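Dimethylsulfoniopropionate lyase (Roseovarius nubinhibens, PDB 4B29) probably cleaves dimethylsulfoniopropionate to release dimethyl sulfide, using a zinc ion held inside a cupin beta-barrel. Local coordinates at residues Ala163-Arg168 with Asp196-Leu201; Arg168-Leu173 with Gln179-Pro184. All blocks are in the same frame, centred on the assembly; numbering follows the deposited sequence.

Contact 1. Residues Ala163-Arg168 with Asp196-Leu201; sequences ALFHLR and DPILTL. With EDO (1,2-ethanediol), chain F.
Ile198 is the hub of this contact: its terminal methyl CD1 touches both Ala163 and the ring of Phe165. CD1 lies 3.5 Å from Ala163 CB and 3.7 Å from Phe165 CE1, and it meets the ring at the rim, near the ring plane, instead of lying over a face. The methyl CG2 of Ile198 gives Ala163 a second, looser touch, 4.0 Å from Ala163 CB. Farther along, Thr200 CG2 approaches the same rim of the ring at Phe165 CZ, 4.5 Å away.

Two torsions explain how these groups meet. In Ile198, CG1 stands anti to the backbone N (chi1 -168°) and CD1 continues the extended line, which carries the methyl well off its own strand. Phe165 sets out along a less direct line, but with CG anti to the carbonyl carbon (chi1 -78°) its ring end comes nearer and meets the isoleucine from the opposite direction. No hydrogen bond joins the segments; the contact is wholly apolar and all four touching residues are buried. Polar chemistry begins at its margin, where Thr200 OG1 is hydrogen-bonded to O1 of a 1,2-ethanediol molecule at 2.7 Å, a guest probably taken from the crystallisation liquor and also bound by Thr135.

Around this first shell, Met191 touches Ala163, Phe165 and Ile198, Trp139 packs on Ile198 and Thr200, and Tyr156 sets its ring edge-to-face with Phe165. The axes of 163-167 and 198-201 come within 9.5 Å, their directions 52° apart, and the strands belong to different sheets, as expected for two walls of a cupin barrel meeting through its interior. The zinc ion is about 8 Å from the Phe165 side chain; strand 163-167 lies between 173-175 and 189-192, and strand 198-205 between 133-139 and 153-159.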
ATOM      1  N   ALA A 163      -0.362  -4.596 -12.023  1.00 11.40           N
ATOM      2  CA  ALA A 163      -1.775  -4.894 -11.971  1.00 10.94           C
ATOM      3  C   ALA A 163      -2.565  -3.927 -12.833  1.00 11.50           C
ATOM      4  O   ALA A 163      -2.054  -2.875 -13.196  1.00 13.07           O
ATOM      5  CB  ALA A 163      -2.315  -4.824 -10.472  1.00 11.78           C
ATOM      6  N   LEU A 164      -3.822  -4.298 -13.089  1.00 10.64           N
ATOM      7  CA  LEU A 164      -4.732  -3.471 -13.877  1.00 12.14           C
ATOM      8  C   LEU A 164      -5.598  -2.666 -12.925  1.00 11.57           C
ATOM      9  O   LEU A 164      -6.328  -3.260 -12.120  1.00 13.45           O
ATOM     10  CB  LEU A 164      -5.592  -4.384 -14.775  1.00 12.00           C
ATOM     11  CG  LEU A 164      -6.512  -3.619 -15.716  1.00 14.18           C
ATOM     12  CD1 LEU A 164      -5.706  -2.781 -16.712  1.00 16.67           C
ATOM     13  CD2 LEU A 164      -7.443  -4.704 -16.410  1.00 16.52           C
ATOM     14  N   PHE A 165      -5.514  -1.334 -13.065  1.00 11.45           N
ATOM     15  CA  PHE A 165      -6.228  -0.383 -12.193  1.00 11.05           C
ATOM     16  C   PHE A 165      -7.439   0.218 -12.865  1.00 11.01           C
ATOM     17  O   PHE A 165      -7.331   0.745 -13.980  1.00 12.49           O
ATOM     18  CB  PHE A 165      -5.274   0.732 -11.783  1.00 10.13           C
ATOM     19  CG  PHE A 165      -4.320   0.310 -10.698  1.00 11.38           C
ATOM     20  CD1 PHE A 165      -3.197  -0.520 -10.974  1.00 13.02           C
ATOM     21  CD2 PHE A 165      -4.606   0.678  -9.369  1.00 13.93           C
ATOM     22  CE1 PHE A 165      -2.315  -0.927  -9.959  1.00 12.76           C
ATOM     23  CE2 PHE A 165      -3.709   0.294  -8.322  1.00 14.08           C
ATOM     24  CZ  PHE A 165      -2.582  -0.491  -8.615  1.00 13.85           C
ATOM     25  N   HIS A 166      -8.585   0.116 -12.172  1.00 10.86           N
ATOM     26  CA  HIS A 166      -9.876   0.618 -12.631  1.00 11.01           C
ATOM     27  C   HIS A 166     -10.281   1.828 -11.799  1.00 11.18           C
ATOM     28  O   HIS A 166     -10.031   1.838 -10.566  1.00 12.34           O
ATOM     29  CB  HIS A 166     -10.963  -0.444 -12.409  1.00 11.55           C
ATOM     30  CG  HIS A 166     -10.627  -1.786 -12.992  1.00 14.33           C
ATOM     31  ND1 HIS A 166     -10.717  -2.037 -14.354  1.00 18.03           N
ATOM     32  CD2 HIS A 166     -10.216  -2.938 -12.414  1.00 16.84           C
ATOM     33  CE1 HIS A 166     -10.362  -3.297 -14.585  1.00 18.90           C
ATOM     34  NE2 HIS A 166     -10.066  -3.870 -13.425  1.00 21.23           N
ATOM     35  N   LEU A 167     -10.874   2.813 -12.451  1.00 10.40           N
ATOM     36  CA  LEU A 167     -11.374   4.010 -11.716  1.00 10.78           C
ATOM     37  C   LEU A 167     -12.603   4.522 -12.403  1.00 11.41           C
ATOM     38  O   LEU A 167     -12.600   4.704 -13.621  1.00 11.33           O
ATOM     39  CB  LEU A 167     -10.262   5.098 -11.730  1.00 10.86           C
ATOM     40  CG  LEU A 167     -10.592   6.473 -11.144  1.00 10.73           C
ATOM     41  CD1 LEU A 167     -10.961   6.366  -9.633  1.00 12.33           C
ATOM     42  CD2 LEU A 167      -9.422   7.462 -11.370  1.00 12.55           C
ATOM     43  N   ARG A 168     -13.671   4.802 -11.651  1.00 10.83           N
ATOM     44  CA  ARG A 168     -14.875   5.306 -12.296  1.00 13.26           C
ATOM     45  C   ARG A 168     -14.566   6.603 -13.040  1.00 13.36           C
ATOM     46  O   ARG A 168     -13.790   7.456 -12.567  1.00 13.76           O
ATOM     47  CB  ARG A 168     -15.996   5.496 -11.280  1.00 14.34           C
ATOM     48  CG  ARG A 168     -16.600   4.131 -10.766  1.00 19.91           C
ATOM     49  CD  ARG A 168     -17.237   3.136 -11.853  1.00 22.24           C
ATOM     50  NE  ARG A 168     -18.270   3.787 -12.627  1.00 27.16           N
ATOM     51  CZ  ARG A 168     -19.569   3.903 -12.287  1.00 31.89           C
ATOM     52  NH1 ARG A 168     -20.020   3.392 -11.151  1.00 34.32           N
ATOM     53  NH2 ARG A 168     -20.430   4.547 -13.098  1.00 31.16           N
ATOM     54  N   ASP A 196       0.991 -11.921 -12.255  1.00 20.22           N
ATOM     55  CA  ASP A 196       1.988 -11.379 -11.344  1.00 18.85           C
ATOM     56  C   ASP A 196       1.262 -10.856 -10.104  1.00 16.07           C
ATOM     57  O   ASP A 196       0.091 -10.532 -10.197  1.00 16.61           O
ATOM     58  CB  ASP A 196       2.734 -10.234 -12.009  1.00 18.92           C
ATOM     59  CG  ASP A 196       3.413 -10.681 -13.311  1.00 24.35           C
ATOM     60  OD1 ASP A 196       4.160 -11.672 -13.253  1.00 27.48           O
ATOM     61  OD2 ASP A 196       3.208 -10.037 -14.342  1.00 25.68           O
ATOM     62  N   PRO A 197       1.938 -10.893  -8.959  1.00 15.52           N
ATOM     63  CA  PRO A 197       1.395 -10.207  -7.757  1.00 15.51           C
ATOM     64  C   PRO A 197       1.589  -8.688  -7.940  1.00 14.36           C
ATOM     65  O   PRO A 197       2.143  -8.215  -8.943  1.00 13.74           O
ATOM     66  CB  PRO A 197       2.322 -10.705  -6.664  1.00 14.74           C
ATOM     67  CG  PRO A 197       3.694 -10.780  -7.340  1.00 15.09           C
ATOM     68  CD  PRO A 197       3.357 -11.260  -8.786  1.00 16.35           C
ATOM     69  N   ILE A 198       1.179  -7.912  -6.927  1.00 12.93           N
ATOM     70  CA  ILE A 198       1.562  -6.497  -6.899  1.00 12.08           C
ATOM     71  C   ILE A 198       1.766  -6.069  -5.447  1.00 10.11           C
ATOM     72  O   ILE A 198       1.051  -6.517  -4.559  1.00 11.28           O
ATOM     73  CB  ILE A 198       0.512  -5.558  -7.588  1.00 11.57           C
ATOM     74  CG1 ILE A 198       1.123  -4.154  -7.782  1.00 11.60           C
ATOM     75  CG2 ILE A 198      -0.884  -5.557  -6.858  1.00 12.93           C
ATOM     76  CD1 ILE A 198       0.238  -3.249  -8.631  1.00 13.01           C
ATOM     77  N   LEU A 199       2.778  -5.240  -5.259  1.00 10.96           N
ATOM     78  CA  LEU A 199       3.093  -4.659  -3.933  1.00 10.65           C
ATOM     79  C   LEU A 199       3.058  -3.146  -4.149  1.00 10.80           C
ATOM     80  O   LEU A 199       3.714  -2.629  -5.072  1.00 11.23           O
ATOM     81  CB  LEU A 199       4.483  -5.125  -3.523  1.00 10.97           C
ATOM     82  CG  LEU A 199       5.097  -4.568  -2.211  1.00 11.76           C
ATOM     83  CD1 LEU A 199       4.249  -5.000  -1.016  1.00 12.56           C
ATOM     84  CD2 LEU A 199       6.589  -5.006  -2.057  1.00 12.81           C
ATOM     85  N   THR A 200       2.284  -2.434  -3.304  1.00 10.18           N
ATOM     86  CA  THR A 200       2.042  -0.990  -3.541  1.00  9.10           C
ATOM     87  C   THR A 200       2.416  -0.188  -2.305  1.00 10.18           C
ATOM     88  O   THR A 200       2.437  -0.738  -1.183  1.00 11.32           O
ATOM     89  CB  THR A 200       0.552  -0.706  -3.809  1.00  9.38           C
ATOM     90  OG1 THR A 200      -0.223  -1.199  -2.707  1.00 12.40           O
ATOM     91  CG2 THR A 200       0.093  -1.479  -5.134  1.00 10.64           C
ATOM     92  N   LEU A 201       2.690   1.093  -2.527  1.00  9.56           N
ATOM     93  CA  LEU A 201       2.919   2.018  -1.406  1.00  9.24           C
ATOM     94  C   LEU A 201       2.091   3.262  -1.766  1.00  9.62           C
ATOM     95  O   LEU A 201       2.201   3.799  -2.889  1.00 10.15           O
ATOM     96  CB  LEU A 201       4.425   2.308  -1.230  1.00  9.12           C
ATOM     97  CG  LEU A 201       4.646   3.184   0.027  1.00 10.82           C
ATOM     98  CD1 LEU A 201       5.954   2.785   0.763  1.00 12.86           C
ATOM     99  CD2 LEU A 201       4.704   4.642  -0.421  1.00  9.89           C
TER
HETATM  100  C1  EDO F1201      -2.680   0.376  -0.358  1.00 26.11           C
HETATM  101  O1  EDO F1201      -2.582  -0.401  -1.555  1.00 19.74           O
HETATM  102  C2  EDO F1201      -3.502  -0.433   0.609  1.00 29.13           C
HETATM  103  O2  EDO F1201      -3.745   0.461   1.676  1.00 26.44           O

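Contact 2. Residues Arg168-Leu173 with Gln179-Pro184; sequences RNAPDL and QTRFHP
Hydrogen bonding from Arg181 to the backbone carbonyl of Pro171 ties the strand 180-183 to the loop 168-172. Arg181 NH2 donates to Pro171 O at 2.8 Å with an N-H...O angle of 155°. The donor sits in the carbonyl plane, and the oxygen lies only 6° out of the guanidinium plane, which favours a firm bond. A second, weak bond runs from Arg181 NH1 to Pro171 O at 3.2 Å, bent to 134°, making one carbonyl oxygen the acceptor for both terminal nitrogens of the fork.

Van der Waals contacts hold the flat group from another direction. The methyl Leu173 CD1 is laid over the centre of one guanidinium face, 3.5 Å from Arg181 CZ, and also reaches Arg181 NE at 3.7 Å. With CG anti to its carbonyl carbon, Leu173 brings this branch across the arginine obliquely. Ala170 CB adds a slanting contact 3.5 Å from Arg181 NH2, while Pro171 CD brushes the same nitrogen at 4.0 Å. The arginine is stretched out from CG to NE. Strand 180-183 is outermost in the larger sheet and the loop leads from 163-167 to 173-175 in the other, so this side chain bridges the two sheets of the cupin barrel.

Any electrostatic help is more remote. Asp172 OD1, 5.8 Å from Arg181 NH1, is too far for a salt bridge but may still favour the positive charge; it forms a weak hydrogen bond with His166. Phe165 and Leu167 also touch the arginine, and His183 is hydrogen-bonded to the zinc ligand Glu154.

The chemistry is that of a buried cation gripped by a neutral carbonyl dipole and a leucine methyl. The carbonyl would be expected to stabilise the positive charge in part, and the planar bond together with the methyl over its face should restrict rotation of the guanidinium.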
ATOM      1  N   ARG A 168     -13.671   4.802 -11.651  1.00 10.83           N
ATOM      2  CA  ARG A 168     -14.875   5.306 -12.296  1.00 13.26           C
ATOM      3  C   ARG A 168     -14.566   6.603 -13.040  1.00 13.36           C
ATOM      4  O   ARG A 168     -13.790   7.456 -12.567  1.00 13.76           O
ATOM      5  CB  ARG A 168     -15.996   5.496 -11.280  1.00 14.34           C
ATOM      6  CG  ARG A 168     -16.600   4.131 -10.766  1.00 19.91           C
ATOM      7  CD  ARG A 168     -17.237   3.136 -11.853  1.00 22.24           C
ATOM      8  NE  ARG A 168     -18.270   3.787 -12.627  1.00 27.16           N
ATOM      9  CZ  ARG A 168     -19.569   3.903 -12.287  1.00 31.89           C
ATOM     10  NH1 ARG A 168     -20.020   3.392 -11.151  1.00 34.32           N
ATOM     11  NH2 ARG A 168     -20.430   4.547 -13.098  1.00 31.16           N
ATOM     12  N   ASN A 169     -15.161   6.735 -14.236  1.00 14.07           N
ATOM     13  CA  ASN A 169     -15.027   7.953 -15.027  1.00 15.13           C
ATOM     14  C   ASN A 169     -13.577   8.180 -15.497  1.00 14.32           C
ATOM     15  O   ASN A 169     -13.196   9.294 -15.779  1.00 16.11           O
ATOM     16  CB  ASN A 169     -15.562   9.162 -14.222  1.00 16.41           C
ATOM     17  CG  ASN A 169     -15.614  10.452 -15.026  1.00 22.50           C
ATOM     18  OD1 ASN A 169     -16.053  10.484 -16.185  1.00 28.54           O
ATOM     19  ND2 ASN A 169     -15.165  11.531 -14.404  1.00 27.18           N
ATOM     20  N   ALA A 170     -12.784   7.111 -15.590  1.00 13.01           N
ATOM     21  CA  ALA A 170     -11.400   7.252 -16.053  1.00 12.50           C
ATOM     22  C   ALA A 170     -10.976   5.974 -16.777  1.00 11.56           C
ATOM     23  O   ALA A 170     -11.616   4.923 -16.645  1.00 11.61           O
ATOM     24  CB  ALA A 170     -10.448   7.545 -14.832  1.00 13.04           C
ATOM     25  N   PRO A 171      -9.848   6.021 -17.516  1.00 12.30           N
ATOM     26  CA  PRO A 171      -9.391   4.821 -18.243  1.00 13.10           C
ATOM     27  C   PRO A 171      -8.876   3.732 -17.316  1.00 13.68           C
ATOM     28  O   PRO A 171      -8.474   3.997 -16.155  1.00 13.28           O
ATOM     29  CB  PRO A 171      -8.201   5.353 -19.090  1.00 13.00           C
ATOM     30  CG  PRO A 171      -8.391   6.827 -19.171  1.00 13.06           C
ATOM     31  CD  PRO A 171      -9.066   7.226 -17.860  1.00 12.64           C
ATOM     32  N   ASP A 172      -8.869   2.502 -17.780  1.00 11.74           N
ATOM     33  CA  ASP A 172      -8.114   1.457 -17.099  1.00 11.63           C
ATOM     34  C   ASP A 172      -6.630   1.666 -17.408  1.00 13.32           C
ATOM     35  O   ASP A 172      -6.267   2.029 -18.532  1.00 14.30           O
ATOM     36  CB  ASP A 172      -8.513   0.064 -17.615  1.00 13.10           C
ATOM     37  CG  ASP A 172      -9.820  -0.446 -17.002  1.00 15.53           C
ATOM     38  OD1 ASP A 172     -10.424   0.201 -16.117  1.00 13.45           O
ATOM     39  OD2 ASP A 172     -10.245  -1.551 -17.397  1.00 14.75           O
ATOM     40  N   LEU A 173      -5.773   1.399 -16.419  1.00 11.08           N
ATOM     41  CA  LEU A 173      -4.298   1.529 -16.602  1.00 11.55           C
ATOM     42  C   LEU A 173      -3.619   0.307 -16.060  1.00 12.56           C
ATOM     43  O   LEU A 173      -3.861  -0.126 -14.921  1.00 12.77           O
ATOM     44  CB  LEU A 173      -3.756   2.769 -15.831  1.00 10.68           C
ATOM     45  CG  LEU A 173      -4.376   4.112 -16.222  1.00 12.73           C
ATOM     46  CD1 LEU A 173      -3.863   5.220 -15.224  1.00 13.38           C
ATOM     47  CD2 LEU A 173      -4.018   4.507 -17.701  1.00 12.99           C
ATOM     48  N   GLN A 179       5.174   3.602 -11.417  1.00  9.13           N
ATOM     49  CA  GLN A 179       4.024   4.330 -11.949  1.00  9.14           C
ATOM     50  C   GLN A 179       3.090   4.646 -10.784  1.00  9.77           C
ATOM     51  O   GLN A 179       3.144   3.980  -9.753  1.00 11.28           O
ATOM     52  CB  GLN A 179       3.310   3.528 -13.035  1.00  9.00           C
ATOM     53  CG  GLN A 179       4.188   3.466 -14.316  1.00  9.69           C
ATOM     54  CD  GLN A 179       3.407   2.793 -15.420  1.00 10.69           C
ATOM     55  OE1 GLN A 179       3.363   1.561 -15.504  1.00 13.07           O
ATOM     56  NE2 GLN A 179       2.798   3.592 -16.255  1.00 11.03           N
ATOM     57  N   THR A 180       2.267   5.678 -10.974  1.00 10.43           N
ATOM     58  CA  THR A 180       1.359   6.145  -9.900  1.00 10.68           C
ATOM     59  C   THR A 180      -0.036   6.332 -10.431  1.00 11.81           C
ATOM     60  O   THR A 180      -0.275   6.365 -11.670  1.00 12.02           O
ATOM     61  CB  THR A 180       1.829   7.500  -9.300  1.00 10.07           C
ATOM     62  OG1 THR A 180       1.771   8.577 -10.280  1.00 10.49           O
ATOM     63  CG2 THR A 180       3.279   7.369  -8.722  1.00 11.40           C
ATOM     64  N   ARG A 181      -1.003   6.438  -9.522  1.00 10.32           N
ATOM     65  CA  ARG A 181      -2.330   6.823  -9.965  1.00 10.67           C
ATOM     66  C   ARG A 181      -3.052   7.584  -8.859  1.00 10.62           C
ATOM     67  O   ARG A 181      -3.076   7.067  -7.723  1.00 10.49           O
ATOM     68  CB  ARG A 181      -3.170   5.632 -10.343  1.00 11.93           C
ATOM     69  CG  ARG A 181      -4.342   6.233 -11.226  1.00 14.98           C
ATOM     70  CD  ARG A 181      -5.532   5.351 -11.398  1.00 13.82           C
ATOM     71  NE  ARG A 181      -6.247   5.947 -12.526  1.00 13.02           N
ATOM     72  CZ  ARG A 181      -6.924   5.262 -13.432  1.00 13.83           C
ATOM     73  NH1 ARG A 181      -7.136   3.972 -13.283  1.00 13.30           N
ATOM     74  NH2 ARG A 181      -7.394   5.938 -14.474  1.00 13.36           N
ATOM     75  N   PHE A 182      -3.645   8.740  -9.223  1.00 10.32           N
ATOM     76  CA  PHE A 182      -4.430   9.536  -8.253  1.00  9.81           C
ATOM     77  C   PHE A 182      -5.886   9.052  -8.223  1.00 11.12           C
ATOM     78  O   PHE A 182      -6.514   8.863  -9.303  1.00 11.24           O
ATOM     79  CB  PHE A 182      -4.403  10.971  -8.729  1.00 10.02           C
ATOM     80  CG  PHE A 182      -5.293  11.899  -7.950  1.00 10.59           C
ATOM     81  CD1 PHE A 182      -4.991  12.192  -6.628  1.00 12.56           C
ATOM     82  CD2 PHE A 182      -6.360  12.519  -8.559  1.00 12.62           C
ATOM     83  CE1 PHE A 182      -5.776  13.091  -5.900  1.00 13.51           C
ATOM     84  CE2 PHE A 182      -7.173  13.457  -7.818  1.00 13.66           C
ATOM     85  CZ  PHE A 182      -6.865  13.721  -6.498  1.00 13.22           C
ATOM     86  N   HIS A 183      -6.432   8.853  -7.026  1.00  8.93           N
ATOM     87  CA  HIS A 183      -7.861   8.547  -6.875  1.00  8.99           C
ATOM     88  C   HIS A 183      -8.547   9.712  -6.192  1.00 10.44           C
ATOM     89  O   HIS A 183      -8.277   9.992  -5.032  1.00 10.20           O
ATOM     90  CB  HIS A 183      -8.065   7.304  -6.011  1.00 10.53           C
ATOM     91  CG  HIS A 183      -7.594   6.038  -6.681  1.00 11.13           C
ATOM     92  ND1 HIS A 183      -7.167   4.937  -5.967  1.00 11.03           N
ATOM     93  CD2 HIS A 183      -7.412   5.739  -7.989  1.00 12.20           C
ATOM     94  CE1 HIS A 183      -6.806   3.982  -6.821  1.00 13.94           C
ATOM     95  NE2 HIS A 183      -6.962   4.438  -8.049  1.00 12.09           N
ATOM     96  N   PRO A 184      -9.399  10.437  -6.916  1.00 10.22           N
ATOM     97  CA  PRO A 184     -10.054  11.586  -6.306  1.00 11.05           C
ATOM     98  C   PRO A 184     -11.042  11.128  -5.235  1.00 10.90           C
ATOM     99  O   PRO A 184     -11.480   9.965  -5.197  1.00 10.90           O
ATOM    100  CB  PRO A 184     -10.836  12.264  -7.452  1.00 12.24           C
ATOM    101  CG  PRO A 184     -10.432  11.536  -8.696  1.00 14.37           C
ATOM    102  CD  PRO A 184      -9.697  10.244  -8.358  1.00 11.62           C
TER

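Both contacts join the two sheets of the barrel, contact 1 through side chains alone, contact 2 through one side chain reaching a backbone carbonyl. Contact 1 lies in the core, about 10 Å from the centre of the chain, and is purely apolar; contact 2 lies nearer the surface, about 15 Å from that centre, and relies on a charged group bonded to a largely exposed loop. Along the chain, contact 2 is nested within the loop closed by contact 1, and they share Arg168. Their centres are 10 Å apart, and they adjoin directly: Phe165 pairs with Leu173 through the backbone, and Phe165 O lies 3.3 Å from Arg181 NH1, a packing contact.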